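Local coordinates for protein AA9 family lytic polysaccharide monooxygenase cel61B (Hypocrea jecorina, PDB 2VTC) that cleaves crystalline and amorphous polysaccharides oxidatively as a copper-dependent lytic polysaccharide monooxygenase, using a reductant and molecular oxygen or hydrogen peroxide as cosubstrate, at residues Y32-G35 against D39-Y42; F99-G104 against Y195-N200. All coordinates share one frame; numbering follows the deposited sequence.

Contact 1 (Y32-G35 against D39-Y42); sequences YNQG and DYYY. With NAG (2-acetamido-2-deoxy-beta-D-glucopyranose), chain C.
Y40 reaches off the first turn of helix 38-47 and sets the hydroxyl end of its ring against the side chain of Q34, with OH lying 3.5 Å from the aliphatic CG of Q34. The two side chains meet at a slant, the amide plane of Q34 turned 71° from the phenol ring. Q34 starts out extended, its CG opposite the backbone N (chi1 -174°), and then bends at chi2, which leaves the CG methylene facing the incoming hydroxyl. A second touch lies further back along the same ring, where CE2 of Y40 comes within 3.7 Å of the carbonyl O of G35, the oxygen sitting obliquely to the ring. Contact is therefore made along one side of the phenol, with van der Waals character. Strand 31-34 is an outermost strand of the four-stranded sheet of the AA9 β-sandwich and forms a β-hairpin with strand 22-28, to which N33 and G35 are tied by backbone hydrogen bonds to F26 and Q24. The chain leaves this edge at G35 and turns into helix 38-47, and Y40 leans back over the junction. At the other end of the strand segment, the Y32 ring meets the N-acetyl group of the chain C sugar, its CZ 3.6 Å from the methyl carbon C8, approached obliquely. Y32 also touches N25, the predicted glycosylation site.

Contact 2 (F99-G104 against Y195-N200); sequences FQWGPG and YPQCVN. With NI (nickel (II) ion), chain E; NAG (2-acetamido-2-deoxy-beta-D-glucopyranose), chain C; NAG (2-acetamido-2-deoxy-beta-D-glucopyranose), chain B.
The indole of W101 meets strand 193-204 through the outer corner of its six-membered ring: CH2 lies 3.4 Å from the backbone O of Y195, which sits at the ring edge and in its plane. With CG of W101 opposite its own carbonyl carbon (chi1 -69°), the ring swings toward Q197, and CH2 rests 3.6 Å from CG of Q197, approached obliquely, the amide plane turned 38° from the indole. Two residues along, F99 uses its edge, CE1 meeting the CG2 methyl of V199 at 3.9 Å. H178 serves both aromatic residues, stacking on the F99 ring and hydrogen-bonded through its NE2 to NE1 of W101, while W106 meets the rings of both W101 and Y195. The segments belong to the two facing sheets of the immunoglobulin-like β-sandwich, their axes 10.7 Å apart at closest approach. At the Y195 end the phenol extends past the indole toward the metal, and its OH binds nickel at 2.5 Å beside H20 and H108, the position of copper in the working enzyme. On the other side of strand 96-102, CG of Q100 lies 3.6 Å from C5 of NAG (chain C). Cutting Q100 back to an alanine removes that methylene and is likely to leave the pyranose freer to shift. G102, without a side chain, admits O6 of the same sugar to 3.3 Å from its CA, and the chain B sugar donates N2-H to O of P103, nearly straight (169°). The joint between the sheets is thus van der Waals, mostly carbon on carbon with one carbonyl oxygen at the indole edge, while metal binding lies at the Y195 OH end and the sugars on the Q100-P103 side.

In the fold
Contact 2 is a buried joint near the middle of the molecule, where the two sheets of the sandwich face each other, whereas contact 1 is a smaller, partly buried touch farther out, its centre about 16 Å from the centre of the chain. They draw on the same four-stranded sheet, in which strands 31-34 and 96-102 flank strand 22-28. Contact 1 joins the edge of that sheet to a nearby helix, close in sequence; contact 2 spans some ninety residues to reach the other sheet. Aromatic edges dominate the inner contact and a single phenol the outer one. Their nearest atoms are about 6 Å apart without touching, yet both segments 32-35 and 99-104 meet the chain C sugar.

Contact 1 (Y32-G35 against D39-Y42)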
ATOM      1  N   TYR A  32      -8.766  -7.473 -15.016  1.00 30.90           N
ATOM      2  CA  TYR A  32      -8.312  -8.284 -13.880  1.00 29.75           C
ATOM      3  C   TYR A  32      -6.815  -8.636 -13.890  1.00 29.58           C
ATOM      4  O   TYR A  32      -6.248  -9.032 -14.926  1.00 29.50           O
ATOM      5  CB  TYR A  32      -9.115  -9.579 -13.789  1.00 29.86           C
ATOM      6  CG  TYR A  32      -8.775 -10.440 -12.597  1.00 29.12           C
ATOM      7  CD1 TYR A  32      -9.425 -10.254 -11.370  1.00 28.00           C
ATOM      8  CD2 TYR A  32      -7.804 -11.440 -12.687  1.00 27.43           C
ATOM      9  CE1 TYR A  32      -9.127 -11.038 -10.283  1.00 27.55           C
ATOM     10  CE2 TYR A  32      -7.496 -12.236 -11.588  1.00 28.25           C
ATOM     11  CZ  TYR A  32      -8.155 -12.021 -10.390  1.00 27.96           C
ATOM     12  OH  TYR A  32      -7.863 -12.798  -9.297  1.00 29.23           O
ATOM     13  N   ASN A  33      -6.203  -8.500 -12.713  1.00 28.21           N
ATOM     14  CA  ASN A  33      -4.817  -8.877 -12.469  1.00 27.18           C
ATOM     15  C   ASN A  33      -4.733  -9.660 -11.174  1.00 26.32           C
ATOM     16  O   ASN A  33      -5.273  -9.227 -10.147  1.00 26.55           O
ATOM     17  CB  ASN A  33      -3.927  -7.625 -12.360  1.00 27.10           C
ATOM     18  CG  ASN A  33      -3.671  -6.958 -13.701  1.00 28.60           C
ATOM     19  OD1 ASN A  33      -2.624  -7.183 -14.318  1.00 29.56           O
ATOM     20  ND2 ASN A  33      -4.625  -6.136 -14.166  1.00 27.11           N
ATOM     21  N   GLN A  34      -4.049 -10.807 -11.204  1.00 25.95           N
ATOM     22  CA  GLN A  34      -3.887 -11.643 -10.026  1.00 25.34           C
ATOM     23  C   GLN A  34      -2.862 -11.053  -9.046  1.00 25.29           C
ATOM     24  O   GLN A  34      -1.768 -10.642  -9.458  1.00 24.98           O
ATOM     25  CB  GLN A  34      -3.486 -13.073 -10.434  1.00 25.09           C
ATOM     26  CG  GLN A  34      -3.435 -14.081  -9.293  1.00 26.73           C
ATOM     27  CD  GLN A  34      -4.757 -14.193  -8.559  1.00 27.46           C
ATOM     28  OE1 GLN A  34      -4.820 -14.036  -7.332  1.00 30.32           O
ATOM     29  NE2 GLN A  34      -5.823 -14.424  -9.309  1.00 26.02           N
ATOM     30  N   GLY A  35      -3.234 -10.970  -7.769  1.00 24.84           N
ATOM     31  CA  GLY A  35      -2.314 -10.537  -6.715  1.00 24.26           C
ATOM     32  C   GLY A  35      -1.722 -11.704  -5.960  1.00 23.91           C
ATOM     33  O   GLY A  35      -2.022 -12.874  -6.272  1.00 24.06           O
ATOM     34  N   ASP A  39      -2.382 -18.622  -0.027  1.00 31.41           N
ATOM     35  CA  ASP A  39      -2.244 -20.000  -0.543  1.00 32.11           C
ATOM     36  C   ASP A  39      -0.902 -20.257  -1.235  1.00 31.85           C
ATOM     37  O   ASP A  39      -0.330 -21.346  -1.110  1.00 32.11           O
ATOM     38  CB  ASP A  39      -3.393 -20.355  -1.492  1.00 32.85           C
ATOM     39  CG  ASP A  39      -4.689 -20.667  -0.748  1.00 36.89           C
ATOM     40  OD1 ASP A  39      -4.647 -20.785   0.500  1.00 40.07           O
ATOM     41  OD2 ASP A  39      -5.748 -20.784  -1.408  1.00 40.90           O
ATOM     42  N   TYR A  40      -0.403 -19.244  -1.938  1.00 30.97           N
ATOM     43  CA  TYR A  40       0.894 -19.321  -2.618  1.00 30.22           C
ATOM     44  C   TYR A  40       2.073 -19.471  -1.656  1.00 30.46           C
ATOM     45  O   TYR A  40       3.080 -20.105  -1.999  1.00 30.70           O
ATOM     46  CB  TYR A  40       1.119 -18.087  -3.487  1.00 29.34           C
ATOM     47  CG  TYR A  40       0.106 -17.832  -4.584  1.00 28.11           C
ATOM     48  CD1 TYR A  40      -0.796 -18.830  -5.021  1.00 26.24           C
ATOM     49  CD2 TYR A  40       0.074 -16.598  -5.229  1.00 27.55           C
ATOM     50  CE1 TYR A  40      -1.714 -18.563  -6.039  1.00 26.68           C
ATOM     51  CE2 TYR A  40      -0.829 -16.325  -6.230  1.00 27.71           C
ATOM     52  CZ  TYR A  40      -1.720 -17.308  -6.647  1.00 26.82           C
ATOM     53  OH  TYR A  40      -2.614 -17.014  -7.650  1.00 29.30           O
ATOM     54  N   TYR A  41       1.979 -18.874  -0.467  1.00 30.39           N
ATOM     55  CA  TYR A  41       3.024 -19.049   0.532  1.00 30.67           C
ATOM     56  C   TYR A  41       3.145 -20.524   0.894  1.00 31.70           C
ATOM     57  O   TYR A  41       4.249 -21.045   1.057  1.00 31.68           O
ATOM     58  CB  TYR A  41       2.782 -18.209   1.799  1.00 30.07           C
ATOM     59  CG  TYR A  41       3.674 -18.628   2.942  1.00 28.57           C
ATOM     60  CD1 TYR A  41       4.947 -18.082   3.091  1.00 27.07           C
ATOM     61  CD2 TYR A  41       3.270 -19.614   3.856  1.00 28.27           C
ATOM     62  CE1 TYR A  41       5.780 -18.480   4.108  1.00 26.73           C
ATOM     63  CE2 TYR A  41       4.110 -20.023   4.895  1.00 26.76           C
ATOM     64  CZ  TYR A  41       5.361 -19.458   5.013  1.00 28.53           C
ATOM     65  OH  TYR A  41       6.213 -19.828   6.032  1.00 30.02           O
ATOM     66  N   TYR A  42       1.997 -21.183   1.021  1.00 33.28           N
ATOM     67  CA  TYR A  42       1.960 -22.589   1.421  1.00 33.91           C
ATOM     68  C   TYR A  42       2.355 -23.507   0.260  1.00 34.48           C
ATOM     69  O   TYR A  42       3.055 -24.500   0.477  1.00 35.12           O
ATOM     70  CB  TYR A  42       0.613 -22.947   2.082  1.00 33.92           C
ATOM     71  CG  TYR A  42       0.491 -22.336   3.467  1.00 33.91           C
ATOM     72  CD1 TYR A  42       1.239 -22.834   4.534  1.00 34.10           C
ATOM     73  CD2 TYR A  42      -0.350 -21.241   3.707  1.00 33.47           C
ATOM     74  CE1 TYR A  42       1.161 -22.264   5.812  1.00 34.87           C
ATOM     75  CE2 TYR A  42      -0.446 -20.666   4.988  1.00 33.96           C
ATOM     76  CZ  TYR A  42       0.312 -21.178   6.032  1.00 34.84           C
ATOM     77  OH  TYR A  42       0.239 -20.637   7.303  1.00 34.79           O
TER
HETATM   78  C1  NAG C   1     -10.208 -11.247  -5.866  1.00 28.39           C
HETATM   79  C2  NAG C   1     -10.796 -12.638  -6.133  1.00 29.39           C
HETATM   80  C3  NAG C   1     -12.137 -12.858  -5.396  1.00 30.61           C
HETATM   81  C4  NAG C   1     -12.088 -12.413  -3.923  1.00 31.65           C
HETATM   82  C5  NAG C   1     -11.319 -11.085  -3.783  1.00 29.47           C
HETATM   83  C6  NAG C   1     -11.099 -10.634  -2.342  1.00 25.78           C
HETATM   84  C7  NAG C   1     -10.471 -13.994  -8.143  1.00 30.02           C
HETATM   85  C8  NAG C   1     -10.847 -14.197  -9.580  1.00 30.04           C
HETATM   86  N2  NAG C   1     -10.971 -12.902  -7.553  1.00 30.85           N
HETATM   87  O3  NAG C   1     -12.507 -14.228  -5.485  1.00 32.43           O
HETATM   88  O4  NAG C   1     -13.398 -12.238  -3.399  1.00 33.19           O
HETATM   89  O5  NAG C   1     -10.060 -11.138  -4.456  1.00 28.59           O
HETATM   90  O6  NAG C   1     -10.641 -11.679  -1.516  1.00 26.29           O
HETATM   91  O7  NAG C   1      -9.741 -14.805  -7.565  1.00 31.27           O

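Contact 2 (F99-G104 against Y195-N200)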
ATOM      1  N   PHE A  99      -7.683  -1.600  -6.024  1.00 23.16           N
ATOM      2  CA  PHE A  99      -7.130  -2.637  -5.165  1.00 23.09           C
ATOM      3  C   PHE A  99      -8.294  -3.353  -4.489  1.00 23.79           C
ATOM      4  O   PHE A  99      -9.166  -2.704  -3.905  1.00 24.15           O
ATOM      5  CB  PHE A  99      -6.186  -2.043  -4.106  1.00 23.05           C
ATOM      6  CG  PHE A  99      -4.950  -1.397  -4.675  1.00 23.14           C
ATOM      7  CD1 PHE A  99      -3.823  -2.173  -4.949  1.00 23.18           C
ATOM      8  CD2 PHE A  99      -4.897  -0.022  -4.906  1.00 23.45           C
ATOM      9  CE1 PHE A  99      -2.650  -1.586  -5.462  1.00 22.61           C
ATOM     10  CE2 PHE A  99      -3.735   0.586  -5.429  1.00 23.78           C
ATOM     11  CZ  PHE A  99      -2.610  -0.217  -5.701  1.00 22.36           C
ATOM     12  N   GLN A 100      -8.299  -4.676  -4.584  1.00 23.78           N
ATOM     13  CA  GLN A 100      -9.331  -5.500  -3.956  1.00 23.50           C
ATOM     14  C   GLN A 100      -8.763  -6.215  -2.743  1.00 23.14           C
ATOM     15  O   GLN A 100      -7.911  -7.105  -2.851  1.00 23.47           O
ATOM     16  CB  GLN A 100      -9.924  -6.492  -4.966  1.00 23.68           C
ATOM     17  CG  GLN A 100     -10.833  -7.553  -4.338  1.00 24.24           C
ATOM     18  CD  GLN A 100     -12.184  -6.995  -3.893  1.00 24.00           C
ATOM     19  OE1 GLN A 100     -12.450  -6.837  -2.689  1.00 26.61           O
ATOM     20  NE2 GLN A 100     -13.031  -6.696  -4.855  1.00 23.67           N
ATOM     21  N   TRP A 101      -9.236  -5.815  -1.566  1.00 22.79           N
ATOM     22  CA  TRP A 101      -8.811  -6.434  -0.324  1.00 22.33           C
ATOM     23  C   TRP A 101      -9.683  -7.651   0.014  1.00 23.66           C
ATOM     24  O   TRP A 101     -10.848  -7.737  -0.407  1.00 23.27           O
ATOM     25  CB  TRP A 101      -8.864  -5.418   0.826  1.00 22.00           C
ATOM     26  CG  TRP A 101      -7.820  -4.331   0.722  1.00 20.56           C
ATOM     27  CD1 TRP A 101      -7.882  -3.221  -0.055  1.00 19.92           C
ATOM     28  CD2 TRP A 101      -6.571  -4.274   1.425  1.00 19.54           C
ATOM     29  NE1 TRP A 101      -6.741  -2.464   0.111  1.00 20.41           N
ATOM     30  CE2 TRP A 101      -5.926  -3.080   1.025  1.00 19.97           C
ATOM     31  CE3 TRP A 101      -5.941  -5.107   2.365  1.00 18.84           C
ATOM     32  CZ2 TRP A 101      -4.659  -2.698   1.517  1.00 19.47           C
ATOM     33  CZ3 TRP A 101      -4.675  -4.733   2.868  1.00 19.84           C
ATOM     34  CH2 TRP A 101      -4.051  -3.526   2.428  1.00 19.30           C
ATOM     35  N   GLY A 102      -9.111  -8.586   0.758  1.00 24.76           N
ATOM     36  CA  GLY A 102      -9.833  -9.816   1.084  1.00 26.73           C
ATOM     37  C   GLY A 102      -8.979 -10.788   1.862  1.00 27.43           C
ATOM     38  O   GLY A 102      -7.873 -10.429   2.302  1.00 27.77           O
ATOM     39  N   PRO A 103      -9.460 -12.039   2.022  1.00 28.26           N
ATOM     40  CA  PRO A 103     -10.704 -12.611   1.452  1.00 28.89           C
ATOM     41  C   PRO A 103     -12.003 -12.202   2.176  1.00 29.47           C
ATOM     42  O   PRO A 103     -13.094 -12.293   1.587  1.00 30.72           O
ATOM     43  CB  PRO A 103     -10.490 -14.124   1.584  1.00 29.42           C
ATOM     44  CG  PRO A 103      -9.564 -14.280   2.775  1.00 27.74           C
ATOM     45  CD  PRO A 103      -8.716 -13.012   2.845  1.00 28.18           C
ATOM     46  N   GLY A 104     -11.888 -11.779   3.427  1.00 29.17           N
ATOM     47  CA  GLY A 104     -13.064 -11.355   4.198  1.00 29.07           C
ATOM     48  C   GLY A 104     -13.271  -9.849   4.178  1.00 28.80           C
ATOM     49  O   GLY A 104     -12.417  -9.097   3.716  1.00 28.56           O
ATOM     50  N   TYR A 195      -0.725  -1.704   7.193  1.00 16.18           N
ATOM     51  CA  TYR A 195      -0.933  -2.824   6.265  1.00 16.27           C
ATOM     52  C   TYR A 195      -0.468  -2.439   4.849  1.00 15.72           C
ATOM     53  O   TYR A 195      -1.300  -2.196   3.989  1.00 16.29           O
ATOM     54  CB  TYR A 195      -2.417  -3.270   6.208  1.00 18.01           C
ATOM     55  CG  TYR A 195      -3.005  -3.736   7.538  1.00 18.87           C
ATOM     56  CD1 TYR A 195      -3.139  -5.101   7.821  1.00 18.04           C
ATOM     57  CD2 TYR A 195      -3.417  -2.805   8.515  1.00 18.43           C
ATOM     58  CE1 TYR A 195      -3.662  -5.543   9.066  1.00 20.46           C
ATOM     59  CE2 TYR A 195      -3.950  -3.234   9.761  1.00 19.44           C
ATOM     60  CZ  TYR A 195      -4.072  -4.598  10.015  1.00 20.90           C
ATOM     61  OH  TYR A 195      -4.603  -5.008  11.237  1.00 21.52           O
ATOM     62  N   PRO A 196       0.869  -2.404   4.615  1.00 15.74           N
ATOM     63  CA  PRO A 196       1.359  -2.078   3.262  1.00 15.82           C
ATOM     64  C   PRO A 196       1.321  -3.284   2.317  1.00 15.67           C
ATOM     65  O   PRO A 196       1.593  -4.419   2.731  1.00 15.78           O
ATOM     66  CB  PRO A 196       2.805  -1.636   3.502  1.00 14.78           C
ATOM     67  CG  PRO A 196       3.254  -2.417   4.693  1.00 15.35           C
ATOM     68  CD  PRO A 196       1.978  -2.546   5.574  1.00 15.96           C
ATOM     69  N   GLN A 197       0.967  -3.020   1.070  1.00 15.75           N
ATOM     70  CA  GLN A 197       0.921  -4.051   0.048  1.00 15.93           C
ATOM     71  C   GLN A 197       1.531  -3.503  -1.239  1.00 16.88           C
ATOM     72  O   GLN A 197       1.101  -2.450  -1.732  1.00 16.02           O
ATOM     73  CB  GLN A 197      -0.534  -4.454  -0.213  1.00 17.15           C
ATOM     74  CG  GLN A 197      -1.147  -5.165   1.018  1.00 16.48           C
ATOM     75  CD  GLN A 197      -0.690  -6.605   1.132  1.00 17.96           C
ATOM     76  OE1 GLN A 197       0.273  -6.925   1.839  1.00 19.70           O
ATOM     77  NE2 GLN A 197      -1.377  -7.479   0.441  1.00 16.68           N
ATOM     78  N   CYS A 198       2.524  -4.224  -1.770  1.00 16.23           N
ATOM     79  CA  CYS A 198       3.189  -3.783  -2.999  1.00 16.59           C
ATOM     80  C   CYS A 198       2.804  -4.603  -4.232  1.00 17.00           C
ATOM     81  O   CYS A 198       2.640  -5.834  -4.162  1.00 17.72           O
ATOM     82  CB  CYS A 198       4.705  -3.820  -2.782  1.00 16.47           C
ATOM     83  SG  CYS A 198       5.306  -2.643  -1.602  1.00 16.60           S
ATOM     84  N   VAL A 199       2.680  -3.907  -5.364  1.00 17.22           N
ATOM     85  CA  VAL A 199       2.394  -4.541  -6.673  1.00 17.59           C
ATOM     86  C   VAL A 199       3.315  -3.945  -7.762  1.00 17.61           C
ATOM     87  O   VAL A 199       3.543  -2.740  -7.784  1.00 16.75           O
ATOM     88  CB  VAL A 199       0.905  -4.419  -7.099  1.00 18.68           C
ATOM     89  CG1 VAL A 199      -0.024  -5.045  -6.038  1.00 19.73           C
ATOM     90  CG2 VAL A 199       0.523  -2.959  -7.339  1.00 19.16           C
ATOM     91  N   ASN A 200       3.860  -4.798  -8.637  1.00 17.72           N
ATOM     92  CA  ASN A 200       4.662  -4.324  -9.774  1.00 18.06           C
ATOM     93  C   ASN A 200       3.707  -3.878 -10.860  1.00 18.17           C
ATOM     94  O   ASN A 200       2.910  -4.680 -11.348  1.00 18.07           O
ATOM     95  CB  ASN A 200       5.532  -5.469 -10.333  1.00 17.88           C
ATOM     96  CG  ASN A 200       6.588  -5.958  -9.359  1.00 15.95           C
ATOM     97  OD1 ASN A 200       7.061  -5.231  -8.487  1.00 17.51           O
ATOM     98  ND2 ASN A 200       6.981  -7.235  -9.530  1.00 17.08           N
TER
HETATM   99 NI    NI E1231      -6.588  -6.519  11.474  1.00 23.54          NI
HETATM  100  C1  NAG C   1     -10.208 -11.247  -5.866  1.00 28.39           C
HETATM  101  C2  NAG C   1     -10.796 -12.638  -6.133  1.00 29.39           C
HETATM  102  C3  NAG C   1     -12.137 -12.858  -5.396  1.00 30.61           C
HETATM  103  C4  NAG C   1     -12.088 -12.413  -3.923  1.00 31.65           C
HETATM  104  C5  NAG C   1     -11.319 -11.085  -3.783  1.00 29.47           C
HETATM  105  C6  NAG C   1     -11.099 -10.634  -2.342  1.00 25.78           C
HETATM  106  C7  NAG C   1     -10.471 -13.994  -8.143  1.00 30.02           C
HETATM  107  C8  NAG C   1     -10.847 -14.197  -9.580  1.00 30.04           C
HETATM  108  N2  NAG C   1     -10.971 -12.902  -7.553  1.00 30.85           N
HETATM  109  O3  NAG C   1     -12.507 -14.228  -5.485  1.00 32.43           O
HETATM  110  O4  NAG C   1     -13.398 -12.238  -3.399  1.00 33.19           O
HETATM  111  O5  NAG C   1     -10.060 -11.138  -4.456  1.00 28.59           O
HETATM  112  O6  NAG C   1     -10.641 -11.679  -1.516  1.00 26.29           O
HETATM  113  O7  NAG C   1      -9.741 -14.805  -7.565  1.00 31.27           O
HETATM  114  C1  NAG B   2     -13.695 -13.220  -2.389  1.00 36.45           C
HETATM  115  C2  NAG B   2     -14.812 -12.681  -1.486  1.00 37.03           C
HETATM  116  C3  NAG B   2     -15.387 -13.757  -0.552  1.00 39.17           C
HETATM  117  C4  NAG B   2     -15.619 -15.092  -1.264  1.00 40.28           C
HETATM  118  C5  NAG B   2     -14.363 -15.494  -2.046  1.00 39.85           C
HETATM  119  C6  NAG B   2     -14.548 -16.819  -2.787  1.00 40.13           C
HETATM  120  C7  NAG B   2     -14.618 -10.272  -1.009  1.00 31.00           C
HETATM  121  C8  NAG B   2     -14.203  -9.240  -0.008  1.00 30.56           C
HETATM  122  N2  NAG B   2     -14.358 -11.543  -0.692  1.00 34.11           N
HETATM  123  O3  NAG B   2     -16.618 -13.290  -0.044  1.00 40.76           O
HETATM  124  O4  NAG B   2     -15.976 -16.097  -0.333  1.00 42.67           O
HETATM  125  O5  NAG B   2     -14.062 -14.462  -2.977  1.00 38.19           O
HETATM  126  O6  NAG B   2     -15.581 -16.683  -3.742  1.00 40.43           O
HETATM  127  O7  NAG B   2     -15.139  -9.908  -2.061  1.00 31.06           O
HETATM  128  O   HOH W   1      -8.003  -7.865  12.371  1.00 27.02           O
HETATM  129  O   HOH W   2      -5.914  -6.241  12.442  1.00 11.52           O